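Local structure of adenosine 5'-monophosphoramidase (Candida albicans, 6IQ1) at the interface of chains A and B. The protein hydrolyses adenosine 5'-monophosphoramidates to AMP and an amine or ammonia, as a homodimeric histidine triad nucleotide-binding (HINT) enzyme. Sequence-based numbering; all coordinates share one arbitrary frame. Chains: chain A/B, Adenosine 5'-monophosphoramidase.

The interface of chains A and B. Residues chain A 72, 77-78, 80-82, 88; chain B 52-55.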
loop_
_atom_site.group_PDB
_atom_site.type_symbol
_atom_site.label_atom_id
_atom_site.label_comp_id
_atom_site.label_asym_id
_atom_site.label_seq_id
_atom_site.Cartn_x
_atom_site.Cartn_y
_atom_site.Cartn_z
ATOM N N THR A 72 10.503 -6.268 5.550
ATOM C CA THR A 72 10.312 -7.612 4.998
ATOM C C THR A 72 11.571 -8.467 5.138
ATOM O O THR A 72 11.475 -9.697 5.261
ATOM C CB THR A 72 9.878 -7.567 3.533
ATOM O OG1 THR A 72 10.996 -7.256 2.697
ATOM C CG2 THR A 72 8.801 -6.536 3.338
ATOM N N LEU A 77 10.188 -12.386 5.271
ATOM C CA LEU A 77 9.319 -12.563 4.116
ATOM C C LEU A 77 10.064 -12.470 2.798
ATOM O O LEU A 77 9.504 -12.849 1.768
ATOM C CB LEU A 77 8.221 -11.510 4.118
ATOM C CG LEU A 77 7.343 -11.446 5.358
ATOM C CD1 LEU A 77 6.820 -10.027 5.499
ATOM C CD2 LEU A 77 6.215 -12.397 5.166
ATOM N N ASP A 78 11.287 -11.944 2.798
ATOM C CA ASP A 78 12.052 -11.712 1.579
ATOM C C ASP A 78 12.797 -12.950 1.096
ATOM O O ASP A 78 13.443 -12.891 0.046
ATOM C CB ASP A 78 13.037 -10.546 1.786
ATOM C CG ASP A 78 14.220 -10.914 2.678
ATOM O OD1 ASP A 78 14.023 -11.506 3.773
ATOM O OD2 ASP A 78 15.364 -10.592 2.283
ATOM N N ASN A 80 11.350 -15.686 0.086
ATOM C CA ASN A 80 10.466 -16.398 -0.827
ATOM C C ASN A 80 10.328 -15.541 -2.075
ATOM O O ASN A 80 9.537 -14.591 -2.106
ATOM C CB ASN A 80 9.110 -16.676 -0.181
ATOM C CG ASN A 80 8.163 -17.422 -1.100
ATOM O OD1 ASN A 80 8.539 -17.841 -2.202
ATOM N ND2 ASN A 80 6.925 -17.596 -0.653
ATOM N N ASN A 81 11.108 -15.885 -3.097
ATOM C CA ASN A 81 11.097 -15.202 -4.388
ATOM C C ASN A 81 10.358 -16.012 -5.448
ATOM O O ASN A 81 10.805 -16.151 -6.586
ATOM C CB ASN A 81 12.522 -14.893 -4.816
ATOM C CG ASN A 81 13.200 -13.907 -3.879
ATOM O OD1 ASN A 81 12.732 -12.776 -3.705
ATOM N ND2 ASN A 81 14.297 -14.329 -3.262
ATOM N N THR A 82 9.221 -16.574 -5.072
ATOM C CA THR A 82 8.305 -17.293 -5.941
ATOM C C THR A 82 6.892 -16.821 -5.640
ATOM O O THR A 82 6.600 -16.397 -4.516
ATOM C CB THR A 82 8.382 -18.820 -5.736
ATOM O OG1 THR A 82 7.481 -19.220 -4.684
ATOM C CG2 THR A 82 9.799 -19.257 -5.381
ATOM N N TYR A 88 2.390 -11.675 1.411
ATOM C CA TYR A 88 2.103 -10.573 2.316
ATOM C C TYR A 88 1.439 -9.446 1.549
ATOM O O TYR A 88 1.547 -9.347 0.324
ATOM C CB TYR A 88 3.367 -10.064 3.038
ATOM C CG TYR A 88 4.516 -9.610 2.170
ATOM C CD1 TYR A 88 5.393 -10.537 1.600
ATOM C CD2 TYR A 88 4.759 -8.253 1.955
ATOM C CE1 TYR A 88 6.459 -10.132 0.821
ATOM C CE2 TYR A 88 5.838 -7.830 1.172
ATOM C CZ TYR A 88 6.680 -8.779 0.615
ATOM O OH TYR A 88 7.740 -8.386 -0.161
ATOM N N LYS B 52 8.076 -9.083 -6.259
ATOM C CA LYS B 52 7.578 -8.678 -4.955
ATOM C C LYS B 52 8.208 -7.354 -4.514
ATOM O O LYS B 52 9.206 -6.893 -5.079
ATOM C CB LYS B 52 7.837 -9.777 -3.921
ATOM C CG LYS B 52 6.974 -10.983 -4.144
ATOM C CD LYS B 52 7.308 -12.127 -3.193
ATOM C CE LYS B 52 6.254 -13.220 -3.306
ATOM N NZ LYS B 52 6.357 -14.225 -2.213
ATOM N N LEU B 53 7.595 -6.737 -3.488
ATOM C CA LEU B 53 8.081 -5.459 -2.977
ATOM C C LEU B 53 9.575 -5.505 -2.653
ATOM O O LEU B 53 10.310 -4.558 -2.942
ATOM C CB LEU B 53 7.284 -5.046 -1.742
ATOM C CG LEU B 53 7.514 -3.589 -1.340
ATOM C CD1 LEU B 53 6.642 -2.691 -2.200
ATOM C CD2 LEU B 53 7.257 -3.346 0.132
ATOM N N HIS B 54 10.051 -6.604 -2.077
ATOM C CA HIS B 54 11.461 -6.654 -1.706
ATOM C C HIS B 54 12.406 -6.864 -2.903
ATOM O O HIS B 54 13.629 -6.847 -2.711
ATOM C CB HIS B 54 11.677 -7.748 -0.661
ATOM C CG HIS B 54 11.295 -9.118 -1.122
ATOM N ND1 HIS B 54 10.087 -9.699 -0.802
ATOM C CD2 HIS B 54 11.965 -10.026 -1.866
ATOM C CE1 HIS B 54 10.025 -10.902 -1.342
ATOM N NE2 HIS B 54 11.155 -11.128 -1.988
ATOM N N ASN B 55 11.880 -7.057 -4.115
ATOM C CA ASN B 55 12.703 -7.163 -5.312
ATOM C C ASN B 55 12.893 -5.826 -6.018
ATOM O O ASN B 55 13.411 -5.811 -7.135
ATOM C CB ASN B 55 12.096 -8.172 -6.299
ATOM C CG ASN B 55 11.797 -9.520 -5.651
ATOM O OD1 ASN B 55 10.645 -9.938 -5.584
ATOM N ND2 ASN B 55 12.834 -10.201 -5.168
HETATM O O HOH W 1 7.071 -13.679 0.602
HETATM O O HOH W 2 4.672 -16.095 -2.076
#
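B:His54 on the 3-10 helix 53-55 and A:Tyr88 on strand 87-94 each have CG tucked between the two backbone arms of their CA (chi1 near 60° in both), and their side chains meet at a slant in this patch of the HINT homodimer interface. The imidazole is gripped at both nitrogens: ND1 shares a hydrogen bond of undecided direction with the phenol OH of A:Tyr88 at 2.8 Å, while NE2 donates to the amide oxygen OD1 of A:Asn81 at 2.9 Å. That acceptor lies in the imidazole plane, yet NE2 stands above the amide's carbonyl plane, the two planes being 57° apart. A:Asn81 OD1 also receives ND2 of B:Asn55 at 3.0 Å in a nearly straight bond (169° at H), so one oxygen joins two donors from chain B. B:Asn55 is positioned in turn by its own OD1, which accepts the backbone N of B:Lys52 in plane on a lone pair. A:Asp78 CA sits over the centre of the imidazole face, 3.6 Å from the centroid, a CH-pi contact that with the two nitrogen bonds should fix ring rotation. B:Lys52 runs extended beyond CG, its NZ donating to the backbone carbonyls A:Asn80 O and A:Thr82 O, each at 3.2 Å; the latter is met in its carbonyl plane. Water 1 links NZ to A:Leu77 O. A:Asn80 OD1 braces this loop by accepting both N and OG1 of A:Thr82.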